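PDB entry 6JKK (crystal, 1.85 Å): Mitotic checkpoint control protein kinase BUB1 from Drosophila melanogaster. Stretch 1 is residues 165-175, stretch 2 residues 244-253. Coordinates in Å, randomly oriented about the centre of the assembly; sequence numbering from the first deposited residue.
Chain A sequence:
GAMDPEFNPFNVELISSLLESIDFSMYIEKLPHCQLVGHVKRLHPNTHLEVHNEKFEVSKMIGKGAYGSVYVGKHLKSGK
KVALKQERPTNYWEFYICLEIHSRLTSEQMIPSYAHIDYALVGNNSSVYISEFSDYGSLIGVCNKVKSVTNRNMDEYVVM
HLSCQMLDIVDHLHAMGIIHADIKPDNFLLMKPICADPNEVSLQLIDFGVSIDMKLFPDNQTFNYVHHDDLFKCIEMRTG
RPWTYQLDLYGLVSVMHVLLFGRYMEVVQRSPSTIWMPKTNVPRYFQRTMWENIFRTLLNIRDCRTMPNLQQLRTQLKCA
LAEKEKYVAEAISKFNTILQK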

# COMPACT_ATOMS: atom_id res chain seq x y z
N GLN A 165 -9.38 -7.18 -4.80
CA GLN A 165 -8.74 -7.28 -3.50
C GLN A 165 -8.22 -5.94 -3.01
O GLN A 165 -8.41 -5.59 -1.84
CB GLN A 165 -7.57 -8.27 -3.55
CG GLN A 165 -7.98 -9.72 -3.78
CD GLN A 165 -6.78 -10.63 -3.83
OE1 GLN A 165 -5.94 -10.61 -2.94
NE2 GLN A 165 -6.67 -11.43 -4.89
N MET A 166 -7.55 -5.20 -3.89
CA MET A 166 -6.97 -3.91 -3.51
C MET A 166 -8.07 -2.94 -3.10
O MET A 166 -7.89 -2.14 -2.19
CB MET A 166 -6.14 -3.31 -4.65
CG MET A 166 -4.79 -3.98 -4.84
SD MET A 166 -3.81 -3.14 -6.09
CE MET A 166 -4.80 -3.47 -7.56
N LEU A 167 -9.20 -3.00 -3.80
CA LEU A 167 -10.34 -2.16 -3.46
C LEU A 167 -10.85 -2.50 -2.06
O LEU A 167 -11.22 -1.61 -1.30
CB LEU A 167 -11.47 -2.35 -4.48
CG LEU A 167 -11.34 -1.53 -5.76
CD1 LEU A 167 -12.15 -2.16 -6.88
CD2 LEU A 167 -11.77 -0.10 -5.49
N ASP A 168 -10.87 -3.79 -1.73
CA ASP A 168 -11.37 -4.21 -0.42
C ASP A 168 -10.43 -3.71 0.68
O ASP A 168 -10.88 -3.24 1.72
CB ASP A 168 -11.48 -5.74 -0.36
CG ASP A 168 -12.75 -6.22 0.34
OD1 ASP A 168 -13.68 -5.41 0.55
OD2 ASP A 168 -12.82 -7.43 0.65
N ILE A 169 -9.13 -3.80 0.42
CA ILE A 169 -8.14 -3.38 1.41
C ILE A 169 -8.20 -1.88 1.68
O ILE A 169 -8.16 -1.44 2.83
CB ILE A 169 -6.71 -3.80 0.97
CG1 ILE A 169 -6.59 -5.33 1.00
CG2 ILE A 169 -5.66 -3.18 1.87
CD1 ILE A 169 -5.34 -5.87 0.29
N VAL A 170 -8.32 -1.09 0.61
CA VAL A 170 -8.40 0.36 0.73
C VAL A 170 -9.72 0.79 1.38
O VAL A 170 -9.74 1.69 2.23
CB VAL A 170 -8.22 1.03 -0.65
CG1 VAL A 170 -8.46 2.53 -0.58
CG2 VAL A 170 -6.83 0.74 -1.17
N ASP A 171 -10.81 0.14 0.99
CA ASP A 171 -12.12 0.43 1.58
C ASP A 171 -12.08 0.26 3.10
O ASP A 171 -12.52 1.14 3.85
CB ASP A 171 -13.19 -0.48 0.96
CG ASP A 171 -14.60 0.04 1.17
OD1 ASP A 171 -14.82 1.27 1.10
OD2 ASP A 171 -15.51 -0.79 1.38
N HIS A 172 -11.53 -0.85 3.57
CA HIS A 172 -11.44 -1.09 5.01
C HIS A 172 -10.47 -0.12 5.68
O HIS A 172 -10.68 0.26 6.84
CB HIS A 172 -11.05 -2.53 5.31
CG HIS A 172 -12.18 -3.51 5.17
ND1 HIS A 172 -12.55 -4.05 3.96
CD2 HIS A 172 -13.02 -4.03 6.09
CE1 HIS A 172 -13.58 -4.87 4.14
NE2 HIS A 172 -13.88 -4.88 5.43
N LEU A 173 -9.42 0.27 4.97
CA LEU A 173 -8.47 1.24 5.53
C LEU A 173 -9.13 2.61 5.72
O LEU A 173 -8.95 3.26 6.76
CB LEU A 173 -7.23 1.37 4.64
CG LEU A 173 -6.11 2.26 5.20
CD1 LEU A 173 -5.35 1.55 6.31
CD2 LEU A 173 -5.15 2.70 4.11
N HIS A 174 -9.88 3.05 4.72
CA HIS A 174 -10.54 4.35 4.80
C HIS A 174 -11.64 4.33 5.87
O HIS A 174 -11.89 5.34 6.53
CB HIS A 174 -11.07 4.76 3.42
CG HIS A 174 -9.98 5.09 2.44
ND1 HIS A 174 -10.24 5.45 1.14
CD2 HIS A 174 -8.64 5.11 2.58
CE1 HIS A 174 -9.10 5.69 0.52
NE2 HIS A 174 -8.11 5.49 1.37
N ALA A 175 -12.27 3.18 6.07
CA ALA A 175 -13.30 3.05 7.10
C ALA A 175 -12.74 3.26 8.50
O ALA A 175 -13.47 3.59 9.45
CB ALA A 175 -13.98 1.70 7.00
N THR A 244 -8.85 14.55 0.32
CA THR A 244 -8.52 13.67 1.43
C THR A 244 -8.29 12.28 0.86
O THR A 244 -7.22 11.99 0.34
CB THR A 244 -9.64 13.63 2.50
OG1 THR A 244 -10.90 13.33 1.87
CG2 THR A 244 -9.75 14.96 3.23
N TYR A 245 -9.32 11.44 0.92
CA TYR A 245 -9.20 10.05 0.48
C TYR A 245 -8.95 9.89 -1.03
O TYR A 245 -8.48 8.84 -1.47
CB TYR A 245 -10.43 9.24 0.92
CG TYR A 245 -10.65 9.26 2.42
CD1 TYR A 245 -9.99 8.36 3.25
CD2 TYR A 245 -11.51 10.18 3.00
CE1 TYR A 245 -10.19 8.37 4.62
CE2 TYR A 245 -11.71 10.21 4.37
CZ TYR A 245 -11.05 9.30 5.17
OH TYR A 245 -11.25 9.34 6.54
N GLN A 246 -9.26 10.92 -1.81
CA GLN A 246 -9.04 10.88 -3.26
C GLN A 246 -7.60 10.53 -3.62
O GLN A 246 -7.33 9.94 -4.68
CB GLN A 246 -9.41 12.22 -3.92
CG GLN A 246 -10.85 12.69 -3.69
CD GLN A 246 -10.98 13.58 -2.47
OE1 GLN A 246 -10.43 13.28 -1.41
NE2 GLN A 246 -11.72 14.67 -2.61
N LEU A 247 -6.66 10.90 -2.74
CA LEU A 247 -5.24 10.66 -2.98
C LEU A 247 -4.94 9.17 -3.11
O LEU A 247 -4.15 8.74 -3.96
CB LEU A 247 -4.38 11.29 -1.87
CG LEU A 247 -2.86 11.21 -2.05
CD1 LEU A 247 -2.44 11.94 -3.32
CD2 LEU A 247 -2.12 11.77 -0.85
N ASP A 248 -5.57 8.37 -2.24
CA ASP A 248 -5.41 6.92 -2.28
C ASP A 248 -6.11 6.32 -3.49
O ASP A 248 -5.60 5.39 -4.11
CB ASP A 248 -5.99 6.31 -1.00
CG ASP A 248 -4.99 6.29 0.13
OD1 ASP A 248 -3.85 6.77 -0.08
OD2 ASP A 248 -5.35 5.79 1.21
N LEU A 249 -7.28 6.87 -3.82
CA LEU A 249 -8.09 6.33 -4.92
C LEU A 249 -7.37 6.60 -6.25
O LEU A 249 -7.44 5.81 -7.18
CB LEU A 249 -9.50 6.93 -4.89
CG LEU A 249 -10.25 6.69 -3.58
CD1 LEU A 249 -11.69 7.17 -3.65
CD2 LEU A 249 -10.21 5.22 -3.17
N TYR A 250 -6.65 7.72 -6.30
CA TYR A 250 -5.78 8.01 -7.44
C TYR A 250 -4.66 6.97 -7.50
O TYR A 250 -4.38 6.42 -8.57
CB TYR A 250 -5.21 9.42 -7.31
CG TYR A 250 -4.22 9.80 -8.40
CD1 TYR A 250 -4.65 10.33 -9.60
CD2 TYR A 250 -2.85 9.63 -8.21
CE1 TYR A 250 -3.76 10.68 -10.60
CE2 TYR A 250 -1.95 9.97 -9.19
CZ TYR A 250 -2.41 10.50 -10.38
OH TYR A 250 -1.50 10.84 -11.35
N GLY A 251 -4.04 6.70 -6.35
CA GLY A 251 -2.98 5.71 -6.28
C GLY A 251 -3.43 4.33 -6.71
O GLY A 251 -2.71 3.60 -7.42
N LEU A 252 -4.65 3.98 -6.30
CA LEU A 252 -5.28 2.71 -6.67
C LEU A 252 -5.35 2.54 -8.18
O LEU A 252 -4.98 1.49 -8.71
CB LEU A 252 -6.70 2.64 -6.10
CG LEU A 252 -7.03 1.57 -5.06
CD1 LEU A 252 -8.53 1.53 -4.80
CD2 LEU A 252 -6.52 0.20 -5.51
N VAL A 253 -5.85 3.56 -8.88
CA VAL A 253 -5.93 3.52 -10.33
C VAL A 253 -4.54 3.35 -10.94
O VAL A 253 -4.36 2.56 -11.88
CB VAL A 253 -6.59 4.79 -10.91
CG1 VAL A 253 -6.56 4.77 -12.43
CG2 VAL A 253 -8.02 4.88 -10.44

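Two nearly antiparallel helices meet here in a mixed contact: aliphatic side chains pack at one end, and a histidine, hydrogen-bonded to an aspartate and covered by a tyrosine, closes the other. The helix axes run at 168° and come no closer than 11.1 Å, a spacing wide enough that side chains, rather than backbone, fill the gap. With the directions opposed, the numbering runs oppositely across the contact: Met-166 lies across from Leu-252, Val-170 from Asp-248, and His-174 from Tyr-245. On the first helix these positions are four residues apart, about one turn, so all three side chains leave the same face and point toward the partner.

Leu-252 anchors the apolar end. Leu-252 CD2 lies 3.6 Å from CB of Met-166, Leu-252 CD1 lies 3.7 Å from CD2 of Leu-167, and Leu-252 CG lies 4.0 Å from CG2 of Val-170. A branched leucine suits this place because its two methyl groups diverge and can meet different neighbours at once. Leu-167 starts sideways from its helix, yet its side chain is long enough to bring its end to the partner. Val-170, by contrast, points directly across and is short and branched at CB; besides meeting Leu-252, Val-170 places its CG1 4.1 Å from CD2 of Leu-249, another side chain that starts sideways and bends nearer at its tip. These residues are buried, and their packing needs no polar partners.

The polar end turns on His-174, which has 105 Å² covered by the second stretch, out of 426 Å² buried over both sides. With chi1 near -69° (m), its ring reaches across so that NE2 of His-174 donates a hydrogen bond to OD2 of Asp-248, 2.8 Å away, with a nearly straight N-H...O angle of 167°. The oxygen sits at the ring edge, near its plane, where an imidazole N-H points. Asp-248 is buried, so its carboxylate needs such donors; both of its oxygens also have hydrogen bonds elsewhere in the structure.

Bonding through its edge leaves the faces of the imidazole free for packing. Tyr-245 covers one of them: Tyr-245 CD1 is 3.4 Å from CG of His-174, and Tyr-245 CB lies 4.1 Å from the centroid of the His-174 ring in an off-centre CH-pi contact. The two ring planes meet obliquely, at 53°, with centroids 4.8 Å apart. Leu-249 CD2, 3.9 Å from CE1 of His-174, also touches Val-170, and so joins the aromatic end to the aliphatic one.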